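Local coordinates for putative metal binding protein (Coccidioides immitis, PDB 3CVG), which is of unconfirmed function but, as a putative periplasmic metal-binding protein of the periplasmic-binding-protein superfamily, probably captures a small ligand between its lobes, at residues A[145-150]-A[200-205]; A[149-154]-A[180-185]; A[186-191]-A[208-213]. One frame throughout, in Å; residues are numbered along the deposited sequence.

Contact 1: A[145-150]-A[200-205]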
loop_
_atom_site.group_PDB
_atom_site.type_symbol
_atom_site.label_atom_id
_atom_site.label_comp_id
_atom_site.label_asym_id
_atom_site.label_seq_id
_atom_site.Cartn_x
_atom_site.Cartn_y
_atom_site.Cartn_z
ATOM N N VAL A 145 19.374 15.625 -9.049
ATOM C CA VAL A 145 18.063 14.996 -8.948
ATOM C C VAL A 145 18.233 13.477 -8.948
ATOM O O VAL A 145 18.745 12.908 -9.910
ATOM C CB VAL A 145 17.168 15.400 -10.134
ATOM C CG1 VAL A 145 15.846 14.644 -10.087
ATOM C CG2 VAL A 145 16.923 16.905 -10.100
ATOM N N ARG A 146 17.838 12.839 -7.849
ATOM C CA ARG A 146 17.912 11.385 -7.724
ATOM C C ARG A 146 16.555 10.862 -7.225
ATOM O O ARG A 146 15.826 11.572 -6.527
ATOM C CB ARG A 146 19.046 10.984 -6.766
ATOM C CG ARG A 146 20.455 11.297 -7.319
ATOM C CD ARG A 146 21.539 11.072 -6.277
ATOM N NE ARG A 146 21.558 9.696 -5.778
ATOM C CZ ARG A 146 22.024 8.657 -6.464
ATOM N NH1 ARG A 146 22.516 8.828 -7.687
ATOM N NH2 ARG A 146 22.016 7.450 -5.920
ATOM N N PHE A 147 16.210 9.635 -7.611
ATOM C CA PHE A 147 14.940 9.024 -7.216
ATOM C C PHE A 147 15.205 7.699 -6.509
ATOM O O PHE A 147 15.871 6.825 -7.074
ATOM C CB PHE A 147 14.075 8.759 -8.452
ATOM C CG PHE A 147 12.747 8.155 -8.131
ATOM C CD1 PHE A 147 11.658 8.964 -7.826
ATOM C CD2 PHE A 147 12.592 6.773 -8.079
ATOM C CE1 PHE A 147 10.436 8.405 -7.479
ATOM C CE2 PHE A 147 11.366 6.211 -7.729
ATOM C CZ PHE A 147 10.293 7.035 -7.432
ATOM N N LEU A 148 14.670 7.545 -5.296
ATOM C CA LEU A 148 14.871 6.320 -4.518
ATOM C C LEU A 148 13.793 5.263 -4.745
ATOM O O LEU A 148 12.599 5.496 -4.520
ATOM C CB LEU A 148 14.964 6.635 -3.014
ATOM C CG LEU A 148 15.473 5.526 -2.071
ATOM C CD1 LEU A 148 16.098 6.167 -0.844
ATOM C CD2 LEU A 148 14.349 4.558 -1.651
ATOM N N SER A 149 14.230 4.094 -5.191
ATOM C CA SER A 149 13.338 2.971 -5.441
ATOM C C SER A 149 13.648 1.835 -4.470
ATOM O O SER A 149 14.809 1.459 -4.284
ATOM C CB SER A 149 13.493 2.481 -6.887
ATOM O OG SER A 149 12.896 1.206 -7.079
ATOM N N ARG A 150 12.612 1.294 -3.838
ATOM C CA ARG A 150 12.803 0.176 -2.923
ATOM C C ARG A 150 13.189 -1.093 -3.699
ATOM O O ARG A 150 13.702 -2.050 -3.111
ATOM C CB ARG A 150 11.549 -0.032 -2.078
ATOM C CG ARG A 150 11.433 1.013 -0.960
ATOM C CD ARG A 150 10.088 0.949 -0.257
ATOM N NE ARG A 150 9.793 -0.398 0.213
ATOM C CZ ARG A 150 8.564 -0.869 0.389
ATOM N NH1 ARG A 150 7.515 -0.096 0.137
ATOM N NH2 ARG A 150 8.384 -2.119 0.797
ATOM N N TYR A 200 14.072 12.302 -4.265
ATOM C CA TYR A 200 12.631 12.212 -4.410
ATOM C C TYR A 200 12.311 10.728 -4.294
ATOM O O TYR A 200 13.172 9.880 -4.557
ATOM C CB TYR A 200 12.188 12.695 -5.788
ATOM C CG TYR A 200 12.400 14.171 -6.038
ATOM C CD1 TYR A 200 11.337 15.074 -5.961
ATOM C CD2 TYR A 200 13.656 14.660 -6.395
ATOM C CE1 TYR A 200 11.520 16.434 -6.240
ATOM C CE2 TYR A 200 13.851 16.015 -6.679
ATOM C CZ TYR A 200 12.777 16.898 -6.601
ATOM O OH TYR A 200 12.970 18.232 -6.901
ATOM N N THR A 201 11.091 10.413 -3.879
ATOM C CA THR A 201 10.686 9.025 -3.777
ATOM C C THR A 201 9.179 8.910 -3.631
ATOM O O THR A 201 8.517 9.844 -3.177
ATOM C CB THR A 201 11.334 8.325 -2.561
ATOM O OG1 THR A 201 11.136 6.916 -2.671
ATOM C CG2 THR A 201 10.691 8.804 -1.250
ATOM N N ILE A 202 8.644 7.769 -4.046
ATOM C CA ILE A 202 7.223 7.507 -3.887
ATOM C C ILE A 202 7.180 6.722 -2.589
ATOM O O ILE A 202 7.961 5.787 -2.398
ATOM C CB ILE A 202 6.656 6.654 -5.041
ATOM C CG1 ILE A 202 6.512 7.521 -6.300
ATOM C CG2 ILE A 202 5.325 6.039 -4.639
ATOM C CD1 ILE A 202 5.451 8.614 -6.209
ATOM N N THR A 203 6.300 7.141 -1.687
ATOM C CA THR A 203 6.135 6.501 -0.391
ATOM C C THR A 203 4.624 6.464 -0.128
ATOM O O THR A 203 3.833 6.778 -1.019
ATOM C CB THR A 203 6.879 7.310 0.727
ATOM O OG1 THR A 203 6.774 6.627 1.981
ATOM C CG2 THR A 203 6.289 8.710 0.873
ATOM N N ASP A 204 4.215 6.074 1.072
ATOM C CA ASP A 204 2.783 6.039 1.355
ATOM C C ASP A 204 2.460 6.874 2.584
ATOM O O ASP A 204 3.335 7.144 3.411
ATOM C CB ASP A 204 2.293 4.597 1.541
ATOM C CG ASP A 204 2.973 3.892 2.689
ATOM O OD1 ASP A 204 4.130 3.446 2.531
ATOM O OD2 ASP A 204 2.353 3.787 3.763
ATOM N N TYR A 205 1.198 7.277 2.698
ATOM C CA TYR A 205 0.757 8.108 3.807
ATOM C C TYR A 205 1.111 7.565 5.187
ATOM O O TYR A 205 1.605 8.309 6.033
ATOM C CB TYR A 205 -0.757 8.340 3.721
ATOM C CG TYR A 205 -1.265 9.422 4.655
ATOM C CD1 TYR A 205 -0.615 10.654 4.747
ATOM C CD2 TYR A 205 -2.418 9.225 5.422
ATOM C CE1 TYR A 205 -1.099 11.666 5.579
ATOM C CE2 TYR A 205 -2.915 10.228 6.252
ATOM C CZ TYR A 205 -2.252 11.440 6.329
ATOM O OH TYR A 205 -2.725 12.421 7.161
HETATM O O HOH W 1 9.744 4.771 -4.485
HETATM O O HOH W 2 6.661 2.969 0.731
#
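The F147 side chain lies along the backbone of strand 200-204, with which its own strand pairs in parallel. CG stands anti to the backbone N (chi1 -179°), which sends the ring from CB past the carbonyl of Y200. CD1 comes 3.7 Å from Y200 O, CE1 reaches T201 CA at 3.8 Å, and the tip, CZ, meets I202 CG1 at 4.0 Å, this carbon lying at the ring edge, in its plane. A flat, rigid phenyl suits this place, since it follows three successive residues of the partner strand.

The backbones are joined by L148 N, which donates to Y200 O at 2.9 Å nearly along the C=O axis, and by Y200 N, which donates to R146 O at 3.0 Å. Farther along, T201 OG1, anti to its own N, gives its proton to a lone pair of L148 O (2.8 Å). A water also donates to L148 O and to I202 O, so a buried carbonyl is gripped twice where the strands diverge. The small, branched threonine offers this hydroxyl while staying beside L148.

M132 and F129 of helix 125-138 and W164 of helix 155-166 pack around F147, Y200 and I202; strands 180-182 and 100-111 flank the pair.

Contact 2: A[149-154]-A[180-185]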
loop_
_atom_site.group_PDB
_atom_site.type_symbol
_atom_site.label_atom_id
_atom_site.label_comp_id
_atom_site.label_asym_id
_atom_site.label_seq_id
_atom_site.Cartn_x
_atom_site.Cartn_y
_atom_site.Cartn_z
ATOM N N SER A 149 14.230 4.094 -5.191
ATOM C CA SER A 149 13.338 2.971 -5.441
ATOM C C SER A 149 13.648 1.835 -4.470
ATOM O O SER A 149 14.809 1.459 -4.284
ATOM C CB SER A 149 13.493 2.481 -6.887
ATOM O OG SER A 149 12.896 1.206 -7.079
ATOM N N ARG A 150 12.612 1.294 -3.838
ATOM C CA ARG A 150 12.803 0.176 -2.923
ATOM C C ARG A 150 13.189 -1.093 -3.699
ATOM O O ARG A 150 13.702 -2.050 -3.111
ATOM C CB ARG A 150 11.549 -0.032 -2.078
ATOM C CG ARG A 150 11.433 1.013 -0.960
ATOM C CD ARG A 150 10.088 0.949 -0.257
ATOM N NE ARG A 150 9.793 -0.398 0.213
ATOM C CZ ARG A 150 8.564 -0.869 0.389
ATOM N NH1 ARG A 150 7.515 -0.096 0.137
ATOM N NH2 ARG A 150 8.384 -2.119 0.797
ATOM N N TYR A 151 12.926 -1.093 -5.009
ATOM C CA TYR A 151 13.322 -2.191 -5.912
ATOM C C TYR A 151 13.124 -3.559 -5.262
ATOM O O TYR A 151 14.024 -4.413 -5.291
ATOM C CB TYR A 151 14.813 -1.998 -6.265
ATOM C CG TYR A 151 15.211 -2.391 -7.678
ATOM C CD1 TYR A 151 14.698 -1.713 -8.777
ATOM C CD2 TYR A 151 16.113 -3.431 -7.909
ATOM C CE1 TYR A 151 15.063 -2.057 -10.072
ATOM C CE2 TYR A 151 16.490 -3.778 -9.196
ATOM C CZ TYR A 151 15.965 -3.088 -10.271
ATOM O OH TYR A 151 16.365 -3.403 -11.546
ATOM N N ASP A 152 11.942 -3.773 -4.693
ATOM C CA ASP A 152 11.661 -5.001 -3.956
ATOM C C ASP A 152 10.350 -5.699 -4.322
ATOM O O ASP A 152 9.844 -6.492 -3.530
ATOM C CB ASP A 152 11.643 -4.663 -2.463
ATOM C CG ASP A 152 10.558 -3.655 -2.126
ATOM O OD1 ASP A 152 9.905 -3.169 -3.076
ATOM O OD2 ASP A 152 10.349 -3.336 -0.937
ATOM N N LYS A 153 9.798 -5.401 -5.499
ATOM C CA LYS A 153 8.565 -6.039 -5.944
ATOM C C LYS A 153 7.326 -5.642 -5.131
ATOM O O LYS A 153 6.250 -6.199 -5.335
ATOM C CB LYS A 153 8.723 -7.569 -5.906
ATOM C CG LYS A 153 9.410 -8.197 -7.143
ATOM C CD LYS A 153 9.665 -9.696 -6.920
ATOM C CE LYS A 153 9.838 -10.491 -8.234
ATOM N NZ LYS A 153 11.059 -10.181 -9.032
ATOM N N SER A 154 7.473 -4.681 -4.225
ATOM C CA SER A 154 6.349 -4.244 -3.397
ATOM C C SER A 154 5.363 -3.369 -4.165
ATOM O O SER A 154 5.642 -2.926 -5.276
ATOM C CB SER A 154 6.863 -3.449 -2.198
ATOM O OG SER A 154 7.446 -2.228 -2.627
ATOM N N TYR A 180 18.747 6.581 -10.599
ATOM C CA TYR A 180 17.665 5.705 -10.141
ATOM C C TYR A 180 18.331 4.896 -9.036
ATOM O O TYR A 180 19.036 3.913 -9.294
ATOM C CB TYR A 180 17.184 4.797 -11.281
ATOM C CG TYR A 180 15.938 3.987 -10.959
ATOM C CD1 TYR A 180 14.685 4.604 -10.823
ATOM C CD2 TYR A 180 16.005 2.603 -10.816
ATOM C CE1 TYR A 180 13.531 3.847 -10.555
ATOM C CE2 TYR A 180 14.865 1.845 -10.546
ATOM C CZ TYR A 180 13.632 2.468 -10.420
ATOM O OH TYR A 180 12.503 1.706 -10.160
ATOM N N HIS A 181 18.100 5.342 -7.806
ATOM C CA HIS A 181 18.706 4.777 -6.610
ATOM C C HIS A 181 17.970 3.625 -5.942
ATOM O O HIS A 181 16.867 3.790 -5.409
ATOM C CB HIS A 181 18.912 5.910 -5.595
ATOM C CG HIS A 181 19.542 5.470 -4.307
ATOM N ND1 HIS A 181 19.377 6.167 -3.127
ATOM C CD2 HIS A 181 20.324 4.409 -4.011
ATOM C CE1 HIS A 181 20.029 5.545 -2.158
ATOM N NE2 HIS A 181 20.613 4.476 -2.668
ATOM N N GLN A 182 18.614 2.464 -5.968
ATOM C CA GLN A 182 18.082 1.253 -5.369
ATOM C C GLN A 182 18.476 1.182 -3.905
ATOM O O GLN A 182 19.651 1.014 -3.582
ATOM C CB GLN A 182 18.632 0.016 -6.092
ATOM C CG GLN A 182 18.126 -0.166 -7.517
ATOM C CD GLN A 182 18.741 -1.386 -8.199
ATOM O OE1 GLN A 182 19.095 -2.373 -7.548
ATOM N NE2 GLN A 182 18.848 -1.328 -9.516
ATOM N N TYR A 183 17.495 1.311 -3.021
ATOM C CA TYR A 183 17.743 1.223 -1.582
ATOM C C TYR A 183 16.701 0.203 -1.120
ATOM O O TYR A 183 15.551 0.551 -0.830
ATOM C CB TYR A 183 17.508 2.583 -0.928
ATOM C CG TYR A 183 17.884 2.625 0.535
ATOM C CD1 TYR A 183 19.226 2.656 0.939
ATOM C CD2 TYR A 183 16.900 2.611 1.523
ATOM C CE1 TYR A 183 19.573 2.671 2.304
ATOM C CE2 TYR A 183 17.237 2.625 2.883
ATOM C CZ TYR A 183 18.569 2.655 3.264
ATOM O OH TYR A 183 18.891 2.672 4.605
ATOM N N ILE A 184 17.119 -1.057 -1.071
ATOM C CA ILE A 184 16.232 -2.164 -0.753
ATOM C C ILE A 184 15.986 -2.410 0.722
ATOM O O ILE A 184 16.717 -3.159 1.374
ATOM C CB ILE A 184 16.767 -3.446 -1.427
ATOM C CG1 ILE A 184 17.162 -3.119 -2.876
ATOM C CG2 ILE A 184 15.702 -4.538 -1.397
ATOM C CD1 ILE A 184 17.973 -4.200 -3.581
ATOM N N THR A 185 14.932 -1.783 1.234
ATOM C CA THR A 185 14.557 -1.905 2.642
ATOM C C THR A 185 13.045 -1.741 2.804
ATOM O O THR A 185 12.330 -1.541 1.823
ATOM C CB THR A 185 15.213 -0.800 3.490
ATOM O OG1 THR A 185 14.740 0.475 3.033
ATOM C CG2 THR A 185 16.730 -0.849 3.378
#
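An amide lies flat on an aromatic ring here: the Q182 side chain runs extended beyond CG and spreads over one face of Y151, ring and amide planes only 17° apart. Q182 CD sits 3.3 Å from Y151 CD2, while Q182 CG adds a CH-pi contact 3.9 Å from the ring centroid. A glutamine suits the spot, its CG methylene and flat amide both lying over the ring, with NE2 hydrogen-bonded to Y176. Y151, whose backbone takes up a left-handed conformation, also puts CE1 at the edge of the Y180 ring, 3.9 Å from CE2, the two rings crossing at about a right angle.

On the backbone, S149 pairs with strand 180-182 in parallel fashion: its N donates almost straight to H181 O (2.7 Å), and its O accepts from Y183 N (3.0 Å). S149 OG and Y180 OH both hydrogen-bond to the carboxylate of E160, so a small hydroxyl fits this buried position.

R150, bent at chi3, turns NE to T185 O (3.2 Å), with NH2 in a salt bridge to D152 OD2 (2.9 Å). S154 N bonds to D152 OD1, an Asx turn, and S154 OG adds a second bond to the same oxygen, just before helix 155-166. With the nearest side-chain atom of R150 about 3 Å from a bound calcium ion, these loops after parallel strands lie beside the ion, an arrangement consistent with the interlobe cleft of periplasmic binding proteins.

Contact 3: A[186-191]-A[208-213]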
loop_
_atom_site.group_PDB
_atom_site.type_symbol
_atom_site.label_atom_id
_atom_site.label_comp_id
_atom_site.label_asym_id
_atom_site.label_seq_id
_atom_site.Cartn_x
_atom_site.Cartn_y
_atom_site.Cartn_z
ATOM N N PHE A 186 12.581 -1.803 4.052
ATOM C CA PHE A 186 11.163 -1.626 4.373
ATOM C C PHE A 186 10.825 -0.145 4.203
ATOM O O PHE A 186 11.726 0.689 4.128
ATOM C CB PHE A 186 10.885 -2.030 5.826
ATOM C CG PHE A 186 11.462 -3.357 6.209
ATOM C CD1 PHE A 186 11.137 -4.509 5.497
ATOM C CD2 PHE A 186 12.323 -3.459 7.302
ATOM C CE1 PHE A 186 11.662 -5.750 5.870
ATOM C CE2 PHE A 186 12.855 -4.691 7.687
ATOM C CZ PHE A 186 12.524 -5.840 6.968
ATOM N N PRO A 187 9.521 0.197 4.169
ATOM C CA PRO A 187 9.001 1.557 4.007
ATOM C C PRO A 187 9.643 2.683 4.811
ATOM O O PRO A 187 10.095 3.672 4.239
ATOM C CB PRO A 187 7.524 1.397 4.355
ATOM C CG PRO A 187 7.216 0.068 3.799
ATOM C CD PRO A 187 8.400 -0.757 4.281
ATOM N N ILE A 188 9.659 2.545 6.134
ATOM C CA ILE A 188 10.208 3.589 6.998
ATOM C C ILE A 188 11.676 3.896 6.704
ATOM O O ILE A 188 12.053 5.058 6.536
ATOM C CB ILE A 188 10.036 3.219 8.496
ATOM C CG1 ILE A 188 8.548 3.232 8.868
ATOM C CG2 ILE A 188 10.801 4.216 9.381
ATOM C CD1 ILE A 188 8.257 2.797 10.307
ATOM N N GLN A 189 12.502 2.859 6.640
ATOM C CA GLN A 189 13.922 3.047 6.344
ATOM C C GLN A 189 14.105 3.731 4.989
ATOM O O GLN A 189 14.896 4.667 4.861
ATOM C CB GLN A 189 14.645 1.701 6.352
ATOM C CG GLN A 189 14.840 1.129 7.744
ATOM C CD GLN A 189 15.052 -0.373 7.740
ATOM O OE1 GLN A 189 15.710 -0.923 6.849
ATOM N NE2 GLN A 189 14.502 -1.049 8.751
ATOM N N ALA A 190 13.371 3.274 3.978
ATOM C CA ALA A 190 13.479 3.866 2.639
ATOM C C ALA A 190 13.117 5.354 2.600
ATOM O O ALA A 190 13.790 6.145 1.929
ATOM C CB ALA A 190 12.603 3.079 1.642
ATOM N N LEU A 191 12.039 5.737 3.287
ATOM C CA LEU A 191 11.641 7.142 3.312
ATOM C C LEU A 191 12.691 7.955 4.077
ATOM O O LEU A 191 13.066 9.047 3.658
ATOM C CB LEU A 191 10.255 7.315 3.970
ATOM C CG LEU A 191 9.737 8.753 4.137
ATOM C CD1 LEU A 191 9.837 9.518 2.816
ATOM C CD2 LEU A 191 8.285 8.724 4.630
ATOM N N TYR A 208 4.765 7.856 6.054
ATOM C CA TYR A 208 5.025 9.267 6.318
ATOM C C TYR A 208 4.680 9.631 7.770
ATOM O O TYR A 208 5.447 10.324 8.460
ATOM C CB TYR A 208 4.187 10.127 5.364
ATOM C CG TYR A 208 4.189 11.602 5.675
ATOM C CD1 TYR A 208 5.356 12.363 5.556
ATOM C CD2 TYR A 208 3.023 12.245 6.092
ATOM C CE1 TYR A 208 5.363 13.722 5.847
ATOM C CE2 TYR A 208 3.019 13.615 6.390
ATOM C CZ TYR A 208 4.191 14.344 6.260
ATOM O OH TYR A 208 4.194 15.690 6.543
ATOM N N LEU A 209 3.522 9.168 8.228
ATOM C CA LEU A 209 3.081 9.458 9.588
ATOM C C LEU A 209 3.891 8.687 10.612
ATOM O O LEU A 209 3.763 8.920 11.813
ATOM C CB LEU A 209 1.593 9.118 9.748
ATOM C CG LEU A 209 0.652 9.936 8.857
ATOM C CD1 LEU A 209 -0.768 9.361 8.933
ATOM C CD2 LEU A 209 0.674 11.391 9.286
ATOM N N SER A 210 4.740 7.780 10.136
ATOM C CA SER A 210 5.563 6.974 11.024
ATOM C C SER A 210 6.947 7.561 11.298
ATOM O O SER A 210 7.600 7.147 12.244
ATOM C CB SER A 210 5.744 5.563 10.452
ATOM O OG SER A 210 4.510 4.881 10.348
ATOM N N ILE A 211 7.405 8.499 10.473
ATOM C CA ILE A 211 8.735 9.057 10.682
ATOM C C ILE A 211 8.719 10.265 11.611
ATOM O O ILE A 211 7.695 10.931 11.775
ATOM C CB ILE A 211 9.420 9.435 9.336
ATOM C CG1 ILE A 211 8.613 10.512 8.615
ATOM C CG2 ILE A 211 9.566 8.190 8.457
ATOM C CD1 ILE A 211 9.285 11.055 7.376
ATOM N N PRO A 212 9.858 10.551 12.251
ATOM C CA PRO A 212 9.948 11.694 13.171
ATOM C C PRO A 212 9.443 12.992 12.552
ATOM O O PRO A 212 9.639 13.232 11.364
ATOM C CB PRO A 212 11.432 11.754 13.492
ATOM C CG PRO A 212 11.845 10.304 13.427
ATOM C CD PRO A 212 11.144 9.833 12.170
ATOM N N ARG A 213 8.783 13.827 13.349
ATOM C CA ARG A 213 8.288 15.101 12.837
ATOM C C ARG A 213 9.441 15.911 12.258
ATOM O O ARG A 213 9.295 16.580 11.231
ATOM C CB ARG A 213 7.628 15.927 13.940
ATOM C CG ARG A 213 6.345 15.340 14.459
ATOM C CD ARG A 213 5.551 16.366 15.247
ATOM N NE ARG A 213 4.366 15.757 15.835
ATOM C CZ ARG A 213 3.467 15.065 15.145
ATOM N NH1 ARG A 213 3.618 14.895 13.839
ATOM N NH2 ARG A 213 2.418 14.541 15.763
#
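Helix packing against a type I beta turn, Y208 to I211, makes this contact within the periplasmic-binding-protein fold: the first turn of helix 187-196 faces the loop that follows the short helix 205-208. No hydrogen bond crosses between the segments, and the join is apolar.

L191 and I188 make the contact from the helix side; L191 is the buried one. Its CG stands anti to the backbone N (chi1 177°), carrying the forked end toward the turn, where CD2 touches Y208 CA at 3.7 Å. Leucine, with its forked tip, suits a buried position where one methyl must reach both ends of a turn, and the same CD2 also meets the side chain of I211. That isoleucine holds CG1 in the crowded position between backbone N and carbonyl carbon (chi1 62°), and the two side chains cross at about a right angle. The other branch of I211, CG2, faces I188 CG2 at 4.3 Å; T192 and I195, farther along the helix, pack on I211 too.

Nearer the surface, I188 extends CD1 to S210 CB at 3.7 Å. Serine serves this margin well, its CB meeting the methyl while OG bonds back to G206 O. L191 CD2 and I211 CD1 meet tip to tip, 3.7 Å apart.

How the contacts relate
From the N terminus, strand 147-149 comes first and takes part in two contacts, since S149 and R150 belong to both. Contact 2 closes the shorter loop, through helix 155-166 to strand 180-182; contact 1 spans this and helix 187-196 as well, returning at strand 200-204, so contact 2 lies within its span. Strand 147-149 thus stands between two parallel neighbours. Contact 3 opens after contact 2 has closed but ends beyond contact 1, and these two therefore cross. It ties helix 187-196 to the turn after helix 205-208. Packing of R150 on P187 and A190, and of T203 on L191, joins the loop after strand 147-149, and strand 200-204, to helix 187-196.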